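Local coordinates for uncharacterized protein TP-0789 domain-containing protein (Desulfovibrio piger ATCC 29098, PDB 4Z48) that is of unknown function but belongs to the LolA-like family, whose relatives carry lipoproteins or lipids in the bacterial envelope, so a related role is possible, at residues 7-12 against 134-139; 141-146 against 176-181; 147-152 against 170-175; 194-199 against 207-212. One frame throughout, in Å; residues are numbered along the deposited sequence.

Contact 1 (7-12 against 134-139); sequences DPVKAG and DYLLQG
Against residues 7-12 the Y135 side chain is met at its root, where the backbone of G12 comes at it obliquely. Y135 CB lies 3.4 Å from G12 C. With CG anti to the carbonyl carbon (chi1 -59°), the ring leads away from residues 7-12 to touch Y13 and A16 further along the helix, and its OH bonds to V130 O. The D7 carboxylate is met from above its plane: V9 N donates to D7 OD1 at 3.1 Å. K10 N adds a weak bond to the same oxygen, so D7 is the N-cap of helix 8-20. The P8 ring and L136 lie side by side, with P8 CB 3.8 Å from L136 CD1. The first helical turn crosses strand 133-143 nearly at a right angle (103°), a helix laid against an antiparallel sheet, in keeping with a LolA-like fold. L136 and Q138 pair with strand 146-155, while L137 N is taken by the helix. It donates to P8 O at 2.9 Å, almost straight (173°) and from above the carbonyl plane. P8 O also accepts from G12 N, so two donors grip it. Having no side chain, G12 lets the helix come close to the strand. V9 CA makes a CA-H...O contact with Y135 O at 3.4 Å. A11 CB touches L137 CD2 at 3.9 Å, and V9 CG2 reaches L136 CD1 obliquely.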
loop_
_atom_site.group_PDB
_atom_site.type_symbol
_atom_site.label_atom_id
_atom_site.label_comp_id
_atom_site.label_asym_id
_atom_site.label_seq_id
_atom_site.Cartn_x
_atom_site.Cartn_y
_atom_site.Cartn_z
ATOM N N ASP A 7 -17.411 23.296 0.184
ATOM C CA ASP A 7 -17.547 22.239 1.187
ATOM C C ASP A 7 -16.228 21.435 1.201
ATOM O O ASP A 7 -15.940 20.758 0.214
ATOM C CB ASP A 7 -18.789 21.351 0.905
ATOM C CG ASP A 7 -18.978 20.124 1.804
ATOM O OD1 ASP A 7 -18.214 19.973 2.786
ATOM O OD2 ASP A 7 -19.900 19.325 1.532
ATOM N N PRO A 8 -15.420 21.521 2.290
ATOM C CA PRO A 8 -14.120 20.820 2.310
ATOM C C PRO A 8 -14.222 19.292 2.425
ATOM O O PRO A 8 -13.253 18.589 2.113
ATOM C CB PRO A 8 -13.431 21.409 3.540
ATOM C CG PRO A 8 -14.541 21.814 4.444
ATOM C CD PRO A 8 -15.624 22.305 3.529
ATOM N N VAL A 9 -15.382 18.782 2.880
ATOM C CA VAL A 9 -15.674 17.342 3.015
ATOM C C VAL A 9 -15.929 16.772 1.602
ATOM O O VAL A 9 -15.358 15.755 1.233
ATOM C CB VAL A 9 -16.884 17.120 3.971
ATOM C CG1 VAL A 9 -17.342 15.661 3.968
ATOM C CG2 VAL A 9 -16.555 17.574 5.388
ATOM N N LYS A 10 -16.830 17.418 0.837
ATOM C CA LYS A 10 -17.142 17.024 -0.537
ATOM C C LYS A 10 -15.891 17.221 -1.428
ATOM O O LYS A 10 -15.595 16.352 -2.236
ATOM C CB LYS A 10 -18.331 17.831 -1.062
ATOM C CG LYS A 10 -18.817 17.425 -2.451
ATOM C CD LYS A 10 -19.764 18.489 -3.028
ATOM C CE LYS A 10 -20.094 18.285 -4.489
ATOM N NZ LYS A 10 -18.964 18.666 -5.378
ATOM N N ALA A 11 -15.168 18.357 -1.280
ATOM C CA ALA A 11 -13.938 18.618 -2.046
ATOM C C ALA A 11 -12.859 17.547 -1.748
ATOM O O ALA A 11 -12.109 17.174 -2.649
ATOM C CB ALA A 11 -13.388 20.007 -1.746
ATOM N N GLY A 12 -12.788 17.090 -0.499
ATOM C CA GLY A 12 -11.834 16.065 -0.092
ATOM C C GLY A 12 -12.160 14.759 -0.782
ATOM O O GLY A 12 -11.274 14.123 -1.361
ATOM N N ASP A 134 -13.942 9.008 5.215
ATOM C CA ASP A 134 -14.473 10.368 5.241
ATOM C C ASP A 134 -13.293 11.291 4.989
ATOM O O ASP A 134 -12.223 11.067 5.547
ATOM C CB ASP A 134 -15.126 10.663 6.594
ATOM C CG ASP A 134 -16.384 9.858 6.816
ATOM O OD1 ASP A 134 -17.268 9.889 5.936
ATOM O OD2 ASP A 134 -16.462 9.158 7.838
ATOM N N TYR A 135 -13.472 12.311 4.175
ATOM C CA TYR A 135 -12.375 13.203 3.811
ATOM C C TYR A 135 -12.530 14.600 4.326
ATOM O O TYR A 135 -13.635 15.054 4.583
ATOM C CB TYR A 135 -12.219 13.238 2.280
ATOM C CG TYR A 135 -11.955 11.863 1.708
ATOM C CD1 TYR A 135 -10.676 11.322 1.717
ATOM C CD2 TYR A 135 -13.001 11.061 1.257
ATOM C CE1 TYR A 135 -10.436 10.028 1.266
ATOM C CE2 TYR A 135 -12.772 9.773 0.787
ATOM C CZ TYR A 135 -11.484 9.260 0.792
ATOM O OH TYR A 135 -11.225 7.981 0.370
ATOM N N LEU A 136 -11.408 15.310 4.399
ATOM C CA LEU A 136 -11.396 16.736 4.694
ATOM C C LEU A 136 -10.203 17.416 3.955
ATOM O O LEU A 136 -9.034 17.190 4.284
ATOM C CB LEU A 136 -11.375 16.967 6.207
ATOM C CG LEU A 136 -11.475 18.385 6.757
ATOM C CD1 LEU A 136 -12.821 19.038 6.419
ATOM C CD2 LEU A 136 -11.258 18.361 8.271
ATOM N N LEU A 137 -10.510 18.189 2.906
ATOM C CA LEU A 137 -9.492 18.943 2.188
ATOM C C LEU A 137 -9.106 20.161 3.073
ATOM O O LEU A 137 -9.931 21.041 3.289
ATOM C CB LEU A 137 -9.981 19.377 0.782
ATOM C CG LEU A 137 -8.993 20.205 -0.036
ATOM C CD1 LEU A 137 -7.735 19.402 -0.347
ATOM C CD2 LEU A 137 -9.619 20.704 -1.328
ATOM N N GLN A 138 -7.863 20.188 3.567
ATOM C CA GLN A 138 -7.375 21.194 4.518
ATOM C C GLN A 138 -6.738 22.386 3.866
ATOM O O GLN A 138 -6.620 23.438 4.491
ATOM C CB GLN A 138 -6.388 20.562 5.517
ATOM C CG GLN A 138 -7.039 19.534 6.436
ATOM C CD GLN A 138 -7.904 20.143 7.522
ATOM O OE1 GLN A 138 -8.531 21.201 7.362
ATOM N NE2 GLN A 138 -7.921 19.488 8.665
ATOM N N GLY A 139 -6.361 22.231 2.616
ATOM C CA GLY A 139 -5.781 23.317 1.858
ATOM C C GLY A 139 -4.634 22.856 1.002
ATOM O O GLY A 139 -4.650 21.732 0.488
#

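Contact 2 (141-146 against 176-181)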
loop_
_atom_site.group_PDB
_atom_site.type_symbol
_atom_site.label_atom_id
_atom_site.label_comp_id
_atom_site.label_asym_id
_atom_site.label_seq_id
_atom_site.Cartn_x
_atom_site.Cartn_y
_atom_site.Cartn_z
ATOM N N GLU A 141 -0.094 23.459 0.363
ATOM C CA GLU A 141 1.204 23.778 0.955
ATOM C C GLU A 141 2.308 23.397 -0.006
ATOM O O GLU A 141 2.219 22.351 -0.660
ATOM C CB GLU A 141 1.364 22.982 2.271
ATOM C CG GLU A 141 2.542 23.376 3.151
ATOM C CD GLU A 141 2.677 22.626 4.465
ATOM O OE1 GLU A 141 1.936 21.638 4.685
ATOM O OE2 GLU A 141 3.542 23.027 5.278
ATOM N N ASN A 142 3.362 24.211 -0.066
ATOM C CA ASN A 142 4.532 23.892 -0.885
ATOM C C ASN A 142 5.490 23.089 -0.002
ATOM O O ASN A 142 5.965 23.606 1.019
ATOM C CB ASN A 142 5.168 25.152 -1.451
ATOM C CG ASN A 142 6.251 24.873 -2.462
ATOM O OD1 ASN A 142 7.399 24.592 -2.107
ATOM N ND2 ASN A 142 5.903 24.941 -3.741
ATOM N N VAL A 143 5.711 21.805 -0.350
ATOM C CA VAL A 143 6.545 20.872 0.428
ATOM C C VAL A 143 7.833 20.573 -0.368
ATOM O O VAL A 143 7.803 19.852 -1.373
ATOM C CB VAL A 143 5.760 19.583 0.821
ATOM C CG1 VAL A 143 6.613 18.644 1.675
ATOM C CG2 VAL A 143 4.457 19.925 1.546
ATOM N N ASP A 144 8.953 21.175 0.086
ATOM C CA ASP A 144 10.292 21.100 -0.513
ATOM C C ASP A 144 10.238 21.372 -2.038
ATOM O O ASP A 144 10.658 20.532 -2.842
ATOM C CB ASP A 144 10.983 19.754 -0.196
ATOM C CG ASP A 144 11.305 19.539 1.273
ATOM O OD1 ASP A 144 12.009 20.395 1.862
ATOM O OD2 ASP A 144 10.897 18.492 1.820
ATOM N N GLY A 145 9.666 22.523 -2.401
ATOM C CA GLY A 145 9.537 22.965 -3.790
ATOM C C GLY A 145 8.343 22.433 -4.566
ATOM O O GLY A 145 8.105 22.893 -5.689
ATOM N N ILE A 146 7.572 21.461 -3.981
ATOM C CA ILE A 146 6.424 20.828 -4.655
ATOM C C ILE A 146 5.077 21.327 -4.102
ATOM O O ILE A 146 4.847 21.220 -2.901
ATOM C CB ILE A 146 6.518 19.268 -4.559
ATOM C CG1 ILE A 146 7.895 18.738 -5.053
ATOM C CG2 ILE A 146 5.364 18.578 -5.308
ATOM C CD1 ILE A 146 8.568 17.772 -4.102
ATOM N N LEU A 176 -0.307 11.953 -7.056
ATOM C CA LEU A 176 0.355 10.941 -6.246
ATOM C C LEU A 176 0.665 11.535 -4.894
ATOM O O LEU A 176 0.989 12.709 -4.828
ATOM C CB LEU A 176 1.666 10.448 -6.907
ATOM C CG LEU A 176 1.522 9.580 -8.162
ATOM C CD1 LEU A 176 2.899 9.125 -8.642
ATOM C CD2 LEU A 176 0.603 8.371 -7.916
ATOM N N ARG A 177 0.660 10.712 -3.831
ATOM C CA ARG A 177 1.071 11.186 -2.505
ATOM C C ARG A 177 2.564 11.518 -2.535
ATOM O O ARG A 177 3.326 10.804 -3.198
ATOM C CB ARG A 177 0.845 10.076 -1.454
ATOM C CG ARG A 177 -0.614 9.711 -1.246
ATOM C CD ARG A 177 -0.793 8.382 -0.480
ATOM N NE ARG A 177 -2.233 8.217 -0.168
ATOM C CZ ARG A 177 -3.135 7.702 -1.007
ATOM N NH1 ARG A 177 -2.764 7.247 -2.199
ATOM N NH2 ARG A 177 -4.411 7.628 -0.657
ATOM N N LEU A 178 2.968 12.573 -1.819
ATOM C CA LEU A 178 4.348 12.946 -1.601
ATOM C C LEU A 178 4.746 12.533 -0.179
ATOM O O LEU A 178 5.838 12.034 0.034
ATOM C CB LEU A 178 4.541 14.455 -1.836
ATOM C CG LEU A 178 5.904 15.071 -1.532
ATOM C CD1 LEU A 178 6.940 14.638 -2.533
ATOM C CD2 LEU A 178 5.820 16.580 -1.552
ATOM N N ARG A 179 3.831 12.660 0.773
ATOM C CA ARG A 179 4.069 12.367 2.167
ATOM C C ARG A 179 2.734 12.028 2.828
ATOM O O ARG A 179 1.663 12.465 2.353
ATOM C CB ARG A 179 4.745 13.616 2.816
ATOM C CG ARG A 179 4.769 13.713 4.346
ATOM C CD ARG A 179 5.579 14.904 4.857
ATOM N NE ARG A 179 4.901 16.192 4.638
ATOM C CZ ARG A 179 5.188 17.322 5.283
ATOM N NH1 ARG A 179 6.139 17.346 6.208
ATOM N NH2 ARG A 179 4.525 18.437 5.008
ATOM N N ALA A 180 2.781 11.237 3.899
ATOM C CA ALA A 180 1.584 10.975 4.703
ATOM C C ALA A 180 1.957 10.664 6.147
ATOM O O ALA A 180 3.005 10.063 6.429
ATOM C CB ALA A 180 0.718 9.870 4.120
ATOM N N ASP A 181 1.134 11.171 7.061
ATOM C CA ASP A 181 1.266 10.936 8.493
ATOM C C ASP A 181 0.119 10.085 8.927
ATOM O O ASP A 181 -1.017 10.404 8.592
ATOM C CB ASP A 181 1.315 12.239 9.281
ATOM C CG ASP A 181 2.606 13.030 9.140
ATOM O OD1 ASP A 181 3.596 12.468 8.648
ATOM O OD2 ASP A 181 2.616 14.224 9.523
#
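V143 and L178 lie alongside each other and point opposite ways. The touching branch of L178 is CD2, 3.8 Å from V143 CB. L178 CG is anti to its backbone N (chi1 174°), which sends both methyls toward residues 141-146. I146 meets L178 at a slant, and its CD1 meets L178 CD1 at 3.9 Å. L178 thus rests against V143 and I146, the first and last residues of one tight turn. That turn, V143 to I146, is a type I' beta turn linking strands 133-143 and 146-155 into a hairpin. V143 N donates to I146 O at 2.8 Å, and I146 N returns a bond to V143 O at 3.1 Å. On the other segment, L178 and R179 both face W169, which makes a classic beta bulge where the chain turns a corner. R179 bends at chi3 (73°), and V143 CG1 lies over one face of its guanidinium, offset toward the rim. V143 CG2 is 3.8 Å from R179 NH2. E141 OE1 comes to the guanidinium edge, near its plane, but stays 4.1 Å from R179 NH2. The two flat groups are 52° apart. This is too far for a salt bridge, though the opposite charges may still attract. E141 OE1 bonds instead to W169 NE1, while R179 makes a cation-pi contact with W169.

Contact 3 (147-152 against 170-175); sequences DCYILE and VRKDTL
Two antiparallel strands run side by side here, with Y149 and V170 as a hydrogen-bonded pair and C148 and R171 as a non-hydrogen-bonded one. Y149 N donates to V170 O at 2.8 Å, and V170 N returns a bond to Y149 O at the same 2.8 Å. Two residues on, past the C148/R171 pair, K172 N donates to D147 O at 3.2 Å. All three donors lie in the carbonyl planes. The main side-chain contact is K172 over Y149. The lysine bends at chi2 (-137°) and chi3 (-72°), and so lays its CD over one face of the ring, 3.8 Å from the centroid of Y149. This is a CH-pi contact, with CD 17° off the ring normal, and the two side chains cross at about a right angle. The pair sits at the end of the beta hairpin of strands 146-155 and 163-171, beyond which residues 172-175 leave the strand. K172 NZ goes on to a salt bridge with E140. Y149 OH bonds to R18 of helix 8-20 and to a water, 2.7 Å from the hydroxyl, that lies at the ring edge and donates to K172 O. L175 CD2 touches Y149 CE2 obliquely at 4.1 Å. V170 and L151 both reach M19 of the same helix. A second water donates to D147 O at 2.7 Å and, weakly, to D173 OD1.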
loop_
_atom_site.group_PDB
_atom_site.type_symbol
_atom_site.label_atom_id
_atom_site.label_comp_id
_atom_site.label_asym_id
_atom_site.label_seq_id
_atom_site.Cartn_x
_atom_site.Cartn_y
_atom_site.Cartn_z
ATOM N N ASP A 147 4.156 21.803 -4.998
ATOM C CA ASP A 147 2.803 22.207 -4.590
ATOM C C ASP A 147 1.934 20.994 -4.324
ATOM O O ASP A 147 1.805 20.131 -5.202
ATOM C CB ASP A 147 2.130 23.097 -5.648
ATOM C CG ASP A 147 2.811 24.437 -5.802
ATOM O OD1 ASP A 147 3.141 25.059 -4.759
ATOM O OD2 ASP A 147 3.048 24.851 -6.963
ATOM N N CYS A 148 1.299 20.951 -3.136
ATOM C CA CYS A 148 0.472 19.828 -2.712
ATOM C C CYS A 148 -0.882 20.255 -2.203
ATOM O O CYS A 148 -0.995 21.315 -1.620
ATOM C CB CYS A 148 1.173 19.032 -1.606
ATOM S SG CYS A 148 2.692 18.191 -2.102
ATOM N N TYR A 149 -1.855 19.354 -2.283
ATOM C CA TYR A 149 -3.127 19.425 -1.552
ATOM C C TYR A 149 -2.861 18.738 -0.197
ATOM O O TYR A 149 -2.105 17.758 -0.172
ATOM C CB TYR A 149 -4.226 18.633 -2.272
ATOM C CG TYR A 149 -4.614 19.078 -3.650
ATOM C CD1 TYR A 149 -5.423 20.191 -3.837
ATOM C CD2 TYR A 149 -4.289 18.311 -4.768
ATOM C CE1 TYR A 149 -5.846 20.574 -5.105
ATOM C CE2 TYR A 149 -4.693 18.695 -6.049
ATOM C CZ TYR A 149 -5.490 19.818 -6.207
ATOM O OH TYR A 149 -5.915 20.222 -7.455
ATOM N N ILE A 150 -3.457 19.225 0.890
ATOM C CA ILE A 150 -3.424 18.595 2.202
ATOM C C ILE A 150 -4.791 17.901 2.328
ATOM O O ILE A 150 -5.827 18.574 2.373
ATOM C CB ILE A 150 -3.104 19.551 3.390
ATOM C CG1 ILE A 150 -1.819 20.406 3.135
ATOM C CG2 ILE A 150 -2.999 18.730 4.716
ATOM C CD1 ILE A 150 -1.810 21.735 3.899
ATOM N N LEU A 151 -4.792 16.555 2.325
ATOM C CA LEU A 151 -6.020 15.766 2.370
ATOM C C LEU A 151 -6.025 14.856 3.560
ATOM O O LEU A 151 -5.181 13.945 3.637
ATOM C CB LEU A 151 -6.162 14.900 1.079
ATOM C CG LEU A 151 -7.481 14.094 0.954
ATOM C CD1 LEU A 151 -8.703 15.026 0.939
ATOM C CD2 LEU A 151 -7.484 13.251 -0.312
ATOM N N GLU A 152 -6.949 15.090 4.488
ATOM C CA GLU A 152 -7.106 14.222 5.644
ATOM C C GLU A 152 -8.151 13.190 5.324
ATOM O O GLU A 152 -9.181 13.531 4.722
ATOM C CB GLU A 152 -7.524 15.005 6.902
ATOM C CG GLU A 152 -6.468 15.953 7.447
ATOM C CD GLU A 152 -6.700 16.465 8.860
ATOM O OE1 GLU A 152 -7.596 15.937 9.563
ATOM O OE2 GLU A 152 -5.952 17.377 9.280
ATOM N N VAL A 170 -0.671 15.576 -1.203
ATOM C CA VAL A 170 -0.872 15.038 -2.554
ATOM C C VAL A 170 -0.376 16.019 -3.624
ATOM O O VAL A 170 -0.815 17.161 -3.664
ATOM C CB VAL A 170 -2.377 14.684 -2.760
ATOM C CG1 VAL A 170 -2.637 14.124 -4.162
ATOM C CG2 VAL A 170 -2.877 13.713 -1.680
ATOM N N ARG A 171 0.521 15.551 -4.516
ATOM C CA ARG A 171 1.050 16.391 -5.603
ATOM C C ARG A 171 -0.061 16.845 -6.496
ATOM O O ARG A 171 -0.862 16.019 -6.939
ATOM C CB ARG A 171 2.085 15.640 -6.436
ATOM C CG ARG A 171 3.296 15.190 -5.660
ATOM C CD ARG A 171 4.053 14.204 -6.496
ATOM N NE ARG A 171 5.449 14.043 -6.082
ATOM C CZ ARG A 171 6.462 14.747 -6.580
ATOM N NH1 ARG A 171 6.242 15.684 -7.499
ATOM N NH2 ARG A 171 7.701 14.529 -6.152
ATOM N N LYS A 172 -0.158 18.175 -6.721
ATOM C CA LYS A 172 -1.217 18.741 -7.550
ATOM C C LYS A 172 -1.121 18.281 -9.010
ATOM O O LYS A 172 -2.146 18.064 -9.650
ATOM C CB LYS A 172 -1.207 20.283 -7.479
ATOM C CG LYS A 172 -1.591 20.807 -6.102
ATOM C CD LYS A 172 -2.555 22.000 -6.176
ATOM C CE LYS A 172 -1.940 23.287 -6.656
ATOM N NZ LYS A 172 -3.002 24.300 -6.899
ATOM N N ASP A 173 0.092 18.090 -9.516
ATOM C CA ASP A 173 0.316 17.732 -10.912
ATOM C C ASP A 173 0.045 16.259 -11.236
ATOM O O ASP A 173 -0.579 15.981 -12.266
ATOM C CB ASP A 173 1.741 18.119 -11.370
ATOM C CG ASP A 173 2.911 17.775 -10.463
ATOM O OD1 ASP A 173 2.673 17.348 -9.305
ATOM O OD2 ASP A 173 4.071 17.983 -10.891
ATOM N N THR A 174 0.557 15.321 -10.430
ATOM C CA THR A 174 0.401 13.900 -10.741
ATOM C C THR A 174 -0.717 13.212 -9.908
ATOM O O THR A 174 -1.128 12.107 -10.253
ATOM C CB THR A 174 1.736 13.199 -10.519
ATOM O OG1 THR A 174 2.043 13.206 -9.121
ATOM C CG2 THR A 174 2.865 13.825 -11.341
ATOM N N LEU A 175 -1.159 13.829 -8.800
ATOM C CA LEU A 175 -2.197 13.274 -7.900
ATOM C C LEU A 175 -1.650 12.074 -7.106
ATOM O O LEU A 175 -2.413 11.304 -6.525
ATOM C CB LEU A 175 -3.532 12.956 -8.636
ATOM C CG LEU A 175 -4.155 14.207 -9.296
ATOM C CD1 LEU A 175 -5.402 13.874 -10.131
ATOM C CD2 LEU A 175 -4.471 15.273 -8.246
HETATM O O HOH W 1 2.545 19.826 -7.803
HETATM O O HOH W 2 -5.095 19.047 -9.776
#

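Contact 4 (194-199 against 207-212)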
loop_
_atom_site.group_PDB
_atom_site.type_symbol
_atom_site.label_atom_id
_atom_site.label_comp_id
_atom_site.label_asym_id
_atom_site.label_seq_id
_atom_site.Cartn_x
_atom_site.Cartn_y
_atom_site.Cartn_z
ATOM N N PHE A 194 7.062 8.625 3.240
ATOM C CA PHE A 194 7.684 9.498 2.257
ATOM C C PHE A 194 7.679 8.775 0.951
ATOM O O PHE A 194 8.283 7.712 0.830
ATOM C CB PHE A 194 9.119 9.884 2.667
ATOM C CG PHE A 194 9.231 10.563 4.012
ATOM C CD1 PHE A 194 9.361 9.813 5.180
ATOM C CD2 PHE A 194 9.175 11.951 4.119
ATOM C CE1 PHE A 194 9.476 10.435 6.420
ATOM C CE2 PHE A 194 9.288 12.574 5.365
ATOM C CZ PHE A 194 9.432 11.807 6.510
ATOM N N PHE A 195 6.978 9.326 -0.026
ATOM C CA PHE A 195 6.879 8.777 -1.365
ATOM C C PHE A 195 7.958 9.576 -2.127
ATOM O O PHE A 195 7.686 10.596 -2.745
ATOM C CB PHE A 195 5.408 8.927 -1.849
ATOM C CG PHE A 195 4.354 8.288 -0.954
ATOM C CD1 PHE A 195 3.867 8.958 0.175
ATOM C CD2 PHE A 195 3.792 7.057 -1.280
ATOM C CE1 PHE A 195 2.886 8.377 1.008
ATOM C CE2 PHE A 195 2.793 6.486 -0.462
ATOM C CZ PHE A 195 2.370 7.137 0.693
ATOM N N SER A 196 9.217 9.170 -1.924
ATOM C CA SER A 196 10.441 9.868 -2.300
ATOM C C SER A 196 10.804 9.838 -3.798
ATOM O O SER A 196 11.764 10.517 -4.208
ATOM C CB SER A 196 11.614 9.351 -1.475
ATOM O OG SER A 196 11.722 7.929 -1.518
ATOM N N ARG A 197 10.076 9.066 -4.603
ATOM C CA ARG A 197 10.323 8.994 -6.043
ATOM C C ARG A 197 9.059 8.606 -6.799
ATOM O O ARG A 197 8.374 7.656 -6.433
ATOM C CB ARG A 197 11.470 8.028 -6.397
ATOM C CG ARG A 197 11.881 8.117 -7.891
ATOM C CD ARG A 197 13.049 7.197 -8.254
ATOM N NE ARG A 197 12.807 5.787 -7.891
ATOM C CZ ARG A 197 13.770 4.893 -7.674
ATOM N NH1 ARG A 197 15.040 5.269 -7.663
ATOM N NH2 ARG A 197 13.462 3.626 -7.395
ATOM N N GLN A 198 8.767 9.364 -7.870
ATOM C CA GLN A 198 7.668 9.096 -8.762
ATOM C C GLN A 198 8.209 9.040 -10.174
ATOM O O GLN A 198 9.149 9.764 -10.523
ATOM C CB GLN A 198 6.499 10.125 -8.599
ATOM C CG GLN A 198 6.889 11.591 -8.828
ATOM C CD GLN A 198 5.703 12.447 -9.238
ATOM O OE1 GLN A 198 4.529 12.131 -8.953
ATOM N NE2 GLN A 198 5.986 13.591 -9.839
ATOM N N GLU A 199 7.643 8.162 -10.990
ATOM C CA GLU A 199 8.095 7.963 -12.375
ATOM C C GLU A 199 6.896 7.706 -13.243
ATOM O O GLU A 199 5.962 7.051 -12.796
ATOM C CB GLU A 199 9.069 6.768 -12.473
ATOM C CG GLU A 199 10.460 7.012 -11.917
ATOM C CD GLU A 199 11.311 5.765 -11.990
ATOM O OE1 GLU A 199 11.874 5.506 -13.071
ATOM O OE2 GLU A 199 11.364 5.007 -10.998
ATOM N N VAL A 207 4.520 5.658 -7.856
ATOM C CA VAL A 207 5.494 5.792 -6.755
ATOM C C VAL A 207 6.449 4.637 -6.936
ATOM O O VAL A 207 5.984 3.500 -7.084
ATOM C CB VAL A 207 4.824 5.816 -5.337
ATOM C CG1 VAL A 207 5.863 5.610 -4.234
ATOM C CG2 VAL A 207 4.049 7.136 -5.109
ATOM N N THR A 208 7.779 4.896 -6.942
ATOM C CA THR A 208 8.748 3.820 -7.143
ATOM C C THR A 208 9.799 3.813 -6.064
ATOM O O THR A 208 10.742 3.036 -6.133
ATOM C CB THR A 208 9.418 3.898 -8.548
ATOM O OG1 THR A 208 10.190 5.087 -8.664
ATOM C CG2 THR A 208 8.439 3.767 -9.694
ATOM N N GLN A 209 9.630 4.650 -5.037
ATOM C CA GLN A 209 10.527 4.622 -3.898
ATOM C C GLN A 209 9.761 5.169 -2.698
ATOM O O GLN A 209 8.987 6.115 -2.828
ATOM C CB GLN A 209 11.827 5.376 -4.164
ATOM C CG GLN A 209 12.850 5.210 -3.035
ATOM C CD GLN A 209 13.995 6.174 -3.207
ATOM O OE1 GLN A 209 13.875 7.374 -2.920
ATOM N NE2 GLN A 209 15.145 5.666 -3.625
HETATM N N MSE A 210 9.940 4.525 -1.555
HETATM C CA MSE A 210 9.265 4.905 -0.326
HETATM C C MSE A 210 10.147 4.765 0.892
HETATM O O MSE A 210 10.918 3.810 0.996
HETATM C CB MSE A 210 8.068 3.991 -0.127
HETATM C CG MSE A 210 6.802 4.411 -0.814
HETATM SE SE MSE A 210 5.485 3.299 0.061
HETATM C CE MSE A 210 5.055 4.496 1.497
ATOM N N ARG A 211 9.999 5.684 1.840
ATOM C CA ARG A 211 10.618 5.559 3.161
ATOM C C ARG A 211 9.446 5.524 4.170
ATOM O O ARG A 211 8.548 6.372 4.107
ATOM C CB ARG A 211 11.651 6.680 3.424
ATOM C CG ARG A 211 12.280 6.589 4.810
ATOM C CD ARG A 211 13.145 7.794 5.022
ATOM N NE ARG A 211 13.647 7.857 6.383
ATOM C CZ ARG A 211 14.894 7.586 6.750
ATOM N NH1 ARG A 211 15.799 7.224 5.846
ATOM N NH2 ARG A 211 15.249 7.677 8.023
ATOM N N VAL A 212 9.386 4.482 5.031
ATOM C CA VAL A 212 8.322 4.362 6.021
ATOM C C VAL A 212 8.985 4.312 7.388
ATOM O O VAL A 212 9.807 3.432 7.633
ATOM C CB VAL A 212 7.421 3.120 5.764
ATOM C CG1 VAL A 212 6.295 3.038 6.791
ATOM C CG2 VAL A 212 6.867 3.124 4.332
HETATM O O HOH W 3 14.896 9.289 -4.527
#
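Strands 189-201 and 204-214 form a beta hairpin, and this contact is its paired middle. F194 and R211 are a hydrogen-bonded pair: F194 N donates to R211 O at 2.8 Å, nearly along the C=O axis, and R211 N donates back to F194 O. R197 and Q209 also pair, but the register has shifted by one. S196 sits in the shift. Its OG, set between the backbone N and the carbonyl carbon (chi1 52°), donates to a lone pair of Q209 OE1 at 2.6 Å. A water also donates to Q209 OE1, and Q209 NE2 bonds to D224. R197 bends at chi3 (55°) and grips T208 side-on. Its NE donates to T208 OG1 at 2.8 Å, in the guanidinium plane, and its NH2 to T208 O at 3.1 Å. Q209 CB lies over one guanidinium face. T208 OG1 in turn donates to the anti lone pair of E199 OE2 at 2.6 Å, so the hydroxyl accepts from the guanidinium and donates to the carboxylate. The negative charge of E199 would be expected to strengthen the bond from T208. T208 N bonds to R197 O. F195 packs apart from these polar groups. M210, a selenomethionine, sets its CE over the F195 ring, 3.6 Å from F195 CE2, and V207 CG2 touches F195 CD2 at 3.8 Å. The shifts in register, one before R197 and one after it, are beta bulges within an antiparallel hairpin.

From the N terminus, helix 8-20 comes first, and contact 1 closes a long loop by bringing its start to strand 133-143. That strand then runs into contact 2, which closes after contact 1 has ended. Contact 2 joins the end of strand 133-143 and the turn that follows it to strand 177-184. Contact 3, between strands 146-155 and 163-171, lies within the loop that contact 2 spans. The two centres are about 7 Å apart, and L178 of contact 2 packs on C148 of contact 3. Contact 4 follows in series as a separate hairpin. L178 O bonds to F195 N, so neighbouring strands 177-184 and 189-201 connect it to contact 2. T174 also reaches Q198 from contact 3.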